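Local coordinates for halohydrin dehalogenase (Rhizobium radiobacter, PDB 4IXT), which catalyses the reversible dehalogenation of vicinal halohydrins to epoxides and accepts cyanide as a nucleophile in epoxide ring opening, at the ethyl (3R)-4-cyano-3-hydroxybutanoate site. Numbering follows the deposited sequence. Chains: chain A/B, Halohydrin dehalogenase.

The ethyl (3R)-4-cyano-3-hydroxybutanoate site. Residues chain A 12, 86, 132, 134, 139, 142, 145, 175-178, 186-187; chain B 249. With 1H1 (ethyl (3R)-4-cyano-3-hydroxybutanoate), chain C.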
ATOM      1  N   PHE A  12     -22.381  11.013  -9.385  1.00 24.15           N
ATOM      2  CA  PHE A  12     -21.075  10.363  -9.170  1.00 25.03           C
ATOM      3  C   PHE A  12     -20.712   9.564 -10.434  1.00 25.66           C
ATOM      4  O   PHE A  12     -20.489  10.159 -11.492  1.00 25.80           O
ATOM      5  CB  PHE A  12     -21.114   9.498  -7.890  1.00 23.94           C
ATOM      6  CG  PHE A  12     -19.761   9.120  -7.337  1.00 24.76           C
ATOM      7  CD1 PHE A  12     -18.595   9.697  -7.813  1.00 26.32           C
ATOM      8  CD2 PHE A  12     -19.665   8.172  -6.317  1.00 25.58           C
ATOM      9  CE1 PHE A  12     -17.359   9.355  -7.266  1.00 25.74           C
ATOM     10  CE2 PHE A  12     -18.429   7.809  -5.783  1.00 26.81           C
ATOM     11  CZ  PHE A  12     -17.275   8.393  -6.260  1.00 22.11           C
ATOM     12  N   TRP A  86     -16.644  18.801   5.897  1.00 40.42           N
ATOM     13  CA  TRP A  86     -15.254  19.147   6.205  1.00 38.88           C
ATOM     14  C   TRP A  86     -14.987  19.688   7.621  1.00 37.87           C
ATOM     15  O   TRP A  86     -14.223  20.636   7.782  1.00 40.21           O
ATOM     16  CB  TRP A  86     -14.709  20.155   5.192  1.00 39.72           C
ATOM     17  CG  TRP A  86     -14.646  19.703   3.751  1.00 41.69           C
ATOM     18  CD1 TRP A  86     -15.646  19.803   2.815  1.00 43.65           C
ATOM     19  CD2 TRP A  86     -13.472  19.279   3.033  1.00 40.14           C
ATOM     20  NE1 TRP A  86     -15.179  19.420   1.578  1.00 42.69           N
ATOM     21  CE2 TRP A  86     -13.852  19.086   1.685  1.00 41.78           C
ATOM     22  CE3 TRP A  86     -12.149  19.007   3.408  1.00 37.17           C
ATOM     23  CZ2 TRP A  86     -12.961  18.624   0.716  1.00 40.92           C
ATOM     24  CZ3 TRP A  86     -11.269  18.559   2.453  1.00 37.07           C
ATOM     25  CH2 TRP A  86     -11.674  18.369   1.119  1.00 41.68           C
ATOM     26  N   SER A 132     -13.701   5.762  -3.235  1.00 22.32           N
ATOM     27  CA  SER A 132     -13.046   7.086  -3.389  1.00 23.10           C
ATOM     28  C   SER A 132     -11.524   7.030  -3.164  1.00 23.30           C
ATOM     29  O   SER A 132     -11.050   6.381  -2.226  1.00 22.31           O
ATOM     30  CB  SER A 132     -13.674   8.104  -2.422  1.00 21.99           C
ATOM     31  OG  SER A 132     -12.828   9.236  -2.247  1.00 23.46           O
ATOM     32  N   ALA A 134     -10.005   9.037  -1.653  1.00 26.88           N
ATOM     33  CA  ALA A 134      -9.816   9.590  -0.319  1.00 29.05           C
ATOM     34  C   ALA A 134      -9.369   8.537   0.704  1.00 31.62           C
ATOM     35  O   ALA A 134      -8.815   8.875   1.749  1.00 33.00           O
ATOM     36  CB  ALA A 134     -11.087  10.283   0.149  1.00 27.58           C
ATOM     37  N   TRP A 139      -5.825  14.460   2.166  1.00 28.61           N
ATOM     38  CA  TRP A 139      -6.683  15.530   2.689  1.00 29.60           C
ATOM     39  C   TRP A 139      -6.665  15.660   4.201  1.00 29.58           C
ATOM     40  O   TRP A 139      -6.354  14.700   4.906  1.00 31.38           O
ATOM     41  CB  TRP A 139      -8.121  15.369   2.201  1.00 28.63           C
ATOM     42  CG  TRP A 139      -8.327  16.019   0.887  1.00 32.43           C
ATOM     43  CD1 TRP A 139      -8.340  17.374   0.616  1.00 36.18           C
ATOM     44  CD2 TRP A 139      -8.449  15.362  -0.367  1.00 34.95           C
ATOM     45  NE1 TRP A 139      -8.511  17.587  -0.733  1.00 35.12           N
ATOM     46  CE2 TRP A 139      -8.587  16.367  -1.357  1.00 36.65           C
ATOM     47  CE3 TRP A 139      -8.522  14.024  -0.747  1.00 33.90           C
ATOM     48  CZ2 TRP A 139      -8.801  16.066  -2.685  1.00 38.17           C
ATOM     49  CZ3 TRP A 139      -8.684  13.731  -2.068  1.00 40.40           C
ATOM     50  CH2 TRP A 139      -8.824  14.745  -3.028  1.00 41.42           C
ATOM     51  N   LEU A 142     -11.439  15.426   6.664  1.00 27.23           N
ATOM     52  CA  LEU A 142     -12.344  14.562   5.904  1.00 26.77           C
ATOM     53  C   LEU A 142     -12.422  13.176   6.597  1.00 25.92           C
ATOM     54  O   LEU A 142     -12.578  12.143   5.940  1.00 26.20           O
ATOM     55  CB  LEU A 142     -11.762  14.383   4.503  1.00 26.08           C
ATOM     56  CG  LEU A 142     -12.725  14.457   3.349  1.00 31.15           C
ATOM     57  CD1 LEU A 142     -13.635  15.666   3.550  1.00 40.57           C
ATOM     58  CD2 LEU A 142     -11.981  14.525   2.020  1.00 31.49           C
ATOM     59  N   TYR A 145     -15.149  10.641   6.220  1.00 20.03           N
ATOM     60  CA  TYR A 145     -15.359  10.280   4.818  1.00 20.58           C
ATOM     61  C   TYR A 145     -14.261   9.358   4.273  1.00 19.70           C
ATOM     62  O   TYR A 145     -14.558   8.328   3.672  1.00 22.34           O
ATOM     63  CB  TYR A 145     -15.514  11.533   3.936  1.00 19.04           C
ATOM     64  CG  TYR A 145     -15.763  11.229   2.469  1.00 21.59           C
ATOM     65  CD1 TYR A 145     -14.707  11.154   1.555  1.00 18.02           C
ATOM     66  CD2 TYR A 145     -17.057  11.008   1.998  1.00 19.51           C
ATOM     67  CE1 TYR A 145     -14.936  10.860   0.224  1.00 21.07           C
ATOM     68  CE2 TYR A 145     -17.298  10.712   0.663  1.00 16.80           C
ATOM     69  CZ  TYR A 145     -16.241  10.626  -0.216  1.00 23.02           C
ATOM     70  OH  TYR A 145     -16.492  10.349  -1.545  1.00 23.20           O
ATOM     71  N   PRO A 175     -12.179   6.782  -7.097  1.00 18.88           N
ATOM     72  CA  PRO A 175     -11.971   7.929  -7.971  1.00 19.41           C
ATOM     73  C   PRO A 175     -11.496   9.203  -7.241  1.00 21.04           C
ATOM     74  O   PRO A 175     -11.691   9.362  -6.035  1.00 20.22           O
ATOM     75  CB  PRO A 175     -13.374   8.168  -8.577  1.00 19.92           C
ATOM     76  CG  PRO A 175     -14.200   6.977  -8.218  1.00 16.33           C
ATOM     77  CD  PRO A 175     -13.611   6.484  -6.935  1.00 18.34           C
ATOM     78  N   ASN A 176     -10.837  10.079  -7.985  1.00 22.58           N
ATOM     79  CA  ASN A 176     -10.787  11.497  -7.655  1.00 23.15           C
ATOM     80  C   ASN A 176     -10.914  12.332  -8.910  1.00 22.49           C
ATOM     81  O   ASN A 176     -10.348  11.976  -9.945  1.00 20.75           O
ATOM     82  CB  ASN A 176      -9.478  11.868  -6.958  1.00 21.43           C
ATOM     83  CG  ASN A 176      -9.451  13.338  -6.532  1.00 24.93           C
ATOM     84  OD1 ASN A 176     -10.159  13.729  -5.595  1.00 19.04           O
ATOM     85  ND2 ASN A 176      -8.687  14.174  -7.269  1.00 20.66           N
ATOM     86  N   GLY A 177     -11.634  13.450  -8.798  1.00 22.68           N
ATOM     87  CA  GLY A 177     -11.665  14.476  -9.840  1.00 22.86           C
ATOM     88  C   GLY A 177     -12.373  14.039 -11.107  1.00 23.87           C
ATOM     89  O   GLY A 177     -12.007  14.463 -12.216  1.00 23.46           O
ATOM     90  N   VAL A 178     -13.334  13.136 -10.956  1.00 23.53           N
ATOM     91  CA  VAL A 178     -14.174  12.742 -12.085  1.00 25.19           C
ATOM     92  C   VAL A 178     -15.359  13.708 -12.270  1.00 25.97           C
ATOM     93  O   VAL A 178     -16.196  13.888 -11.378  1.00 24.66           O
ATOM     94  CB  VAL A 178     -14.673  11.266 -11.966  1.00 25.67           C
ATOM     95  CG1 VAL A 178     -15.579  10.934 -13.136  1.00 23.31           C
ATOM     96  CG2 VAL A 178     -13.475  10.273 -11.892  1.00 21.43           C
ATOM     97  N   TYR A 186     -18.914  14.271  -7.353  1.00 22.61           N
ATOM     98  CA  TYR A 186     -18.264  15.183  -6.388  1.00 23.34           C
ATOM     99  C   TYR A 186     -17.541  16.337  -7.107  1.00 22.87           C
ATOM    100  O   TYR A 186     -16.958  17.220  -6.460  1.00 21.80           O
ATOM    101  CB  TYR A 186     -17.289  14.424  -5.450  1.00 21.27           C
ATOM    102  CG  TYR A 186     -17.992  13.525  -4.442  1.00 23.77           C
ATOM    103  CD1 TYR A 186     -18.431  14.028  -3.204  1.00 17.64           C
ATOM    104  CD2 TYR A 186     -18.345  12.204  -4.782  1.00 19.77           C
ATOM    105  CE1 TYR A 186     -19.177  13.229  -2.329  1.00 15.97           C
ATOM    106  CE2 TYR A 186     -19.096  11.416  -3.924  1.00 14.74           C
ATOM    107  CZ  TYR A 186     -19.460  11.908  -2.681  1.00 19.86           C
ATOM    108  OH  TYR A 186     -20.196  11.102  -1.836  1.00 23.02           O
ATOM    109  N   TYR A 187     -17.534  16.294  -8.439  1.00 22.38           N
ATOM    110  CA  TYR A 187     -16.920  17.368  -9.224  1.00 23.92           C
ATOM    111  C   TYR A 187     -17.839  17.951 -10.319  1.00 24.23           C
ATOM    112  O   TYR A 187     -17.629  17.714 -11.507  1.00 25.22           O
ATOM    113  CB  TYR A 187     -15.578  16.917  -9.806  1.00 21.86           C
ATOM    114  CG  TYR A 187     -14.474  16.780  -8.774  1.00 24.54           C
ATOM    115  CD1 TYR A 187     -14.376  15.645  -7.962  1.00 20.52           C
ATOM    116  CD2 TYR A 187     -13.518  17.782  -8.617  1.00 20.08           C
ATOM    117  CE1 TYR A 187     -13.370  15.542  -6.999  1.00 23.96           C
ATOM    118  CE2 TYR A 187     -12.526  17.694  -7.663  1.00 20.43           C
ATOM    119  CZ  TYR A 187     -12.446  16.576  -6.852  1.00 23.28           C
ATOM    120  OH  TYR A 187     -11.427  16.488  -5.919  1.00 20.36           O
TER
ATOM    121  N   TRP B 249     -10.212  22.085  -1.326  1.00 63.19           N
ATOM    122  CA  TRP B 249     -10.807  22.809  -2.483  1.00 62.85           C
ATOM    123  C   TRP B 249     -10.873  24.343  -2.344  1.00 62.26           C
ATOM    124  O   TRP B 249     -11.381  24.857  -1.343  1.00 63.18           O
ATOM    125  CB  TRP B 249     -12.236  22.302  -2.753  1.00 62.72           C
ATOM    126  CG  TRP B 249     -12.382  20.828  -3.071  1.00 62.40           C
ATOM    127  CD1 TRP B 249     -11.470  20.025  -3.691  1.00 61.82           C
ATOM    128  CD2 TRP B 249     -13.563  20.025  -2.887  1.00 63.12           C
ATOM    129  NE1 TRP B 249     -11.993  18.763  -3.868  1.00 61.72           N
ATOM    130  CE2 TRP B 249     -13.280  18.742  -3.403  1.00 61.12           C
ATOM    131  CE3 TRP B 249     -14.824  20.263  -2.321  1.00 62.55           C
ATOM    132  CZ2 TRP B 249     -14.209  17.698  -3.369  1.00 59.39           C
ATOM    133  CZ3 TRP B 249     -15.747  19.223  -2.289  1.00 63.39           C
ATOM    134  CH2 TRP B 249     -15.428  17.954  -2.805  1.00 61.79           C
TER
HETATM  135  O2  1H1 C 301     -11.449  12.658  -2.565  1.00 45.03           O
HETATM  136  C3  1H1 C 301     -12.419  12.982  -3.234  1.00 44.82           C
HETATM  137  O1  1H1 C 301     -13.203  14.134  -2.813  1.00 50.58           O
HETATM  138  C2  1H1 C 301     -12.546  15.178  -2.093  1.00 53.42           C
HETATM  139  C1  1H1 C 301     -13.013  15.141  -0.658  1.00 54.11           C
HETATM  140  C4  1H1 C 301     -12.789  12.205  -4.479  1.00 37.90           C
HETATM  141  C5  1H1 C 301     -14.277  11.855  -4.476  1.00 30.35           C
HETATM  142  O3  1H1 C 301     -14.604  11.218  -3.234  1.00 32.04           O
HETATM  143  C6  1H1 C 301     -14.591  10.906  -5.628  1.00 24.01           C
HETATM  144  C7  1H1 C 301     -14.463  11.578  -6.936  1.00 19.64           C
HETATM  145  N   1H1 C 301     -14.392  12.049  -7.991  1.00 19.98           N
HETATM  146  O   HOH W   1     -17.009  12.820  -9.070  1.00 12.63           O
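Halohydrin dehalogenase is related to the short-chain dehydrogenases/reductases, and its active site keeps their serine and tyrosine but binds a halide where those enzymes hold the nicotinamide cofactor. Ethyl (3R)-4-cyano-3-hydroxybutanoate, the β-hydroxynitrile expected from opening an epoxide with cyanide, lies fully buried here. Its hydroxyl O3 is gripped twice. A:Ser132 OG hydrogen-bonds to ligand O3 at 2.8 Å. A:Tyr145 OH, on a side chain with CG anti to the backbone N (chi1 -179°), hydrogen-bonds to ligand O3 at 2.7 Å. The backbone N-H of A:Ala134, an engineered residue, donates to A:Ser132 OG and so helps fix its rotation. This is the catalytic serine-tyrosine pair, which binds the substrate oxygen, the tyrosine acting as the acid-base group. Engineered A:Tyr186 turns a ring face toward this oxygen and lays its CE2 over the centre of the A:Phe12 ring, while A:Phe12 CE1 touches the ligand's C6 at 3.6 Å.

The nitrile end, in the halide pocket, is held more loosely. Backbone N of engineered A:Val178 donates a weak hydrogen bond to the nitrile N, 3.3 Å away, and a water 2.9 Å from the nitrile N relays it to A:Val178 O and the N of A:Tyr186. Although A:Gly177 N is nearby, its N-H points elsewhere; engineered A:Gly177 instead sets its CA over the centre of the A:Tyr187 ring. A:Tyr187 CD1 lies 3.6 Å from the nitrile N.

Aromatic packing encloses the ester. A:Trp139 presents a ring face to the ethyl C2, and poorly ordered B:Trp249 reaches in from the neighbouring chain, its face met by the CZ2 edge of engineered A:Trp86, the two side chains crossing at about a right angle. B:Trp249 NE1 donates roughly in its ring plane to A:Tyr187 OH, 3.1 Å away. An alanine in place of A:Tyr187 would remove this partner and the ring beside the nitrile, and would probably loosen the contact between the chains.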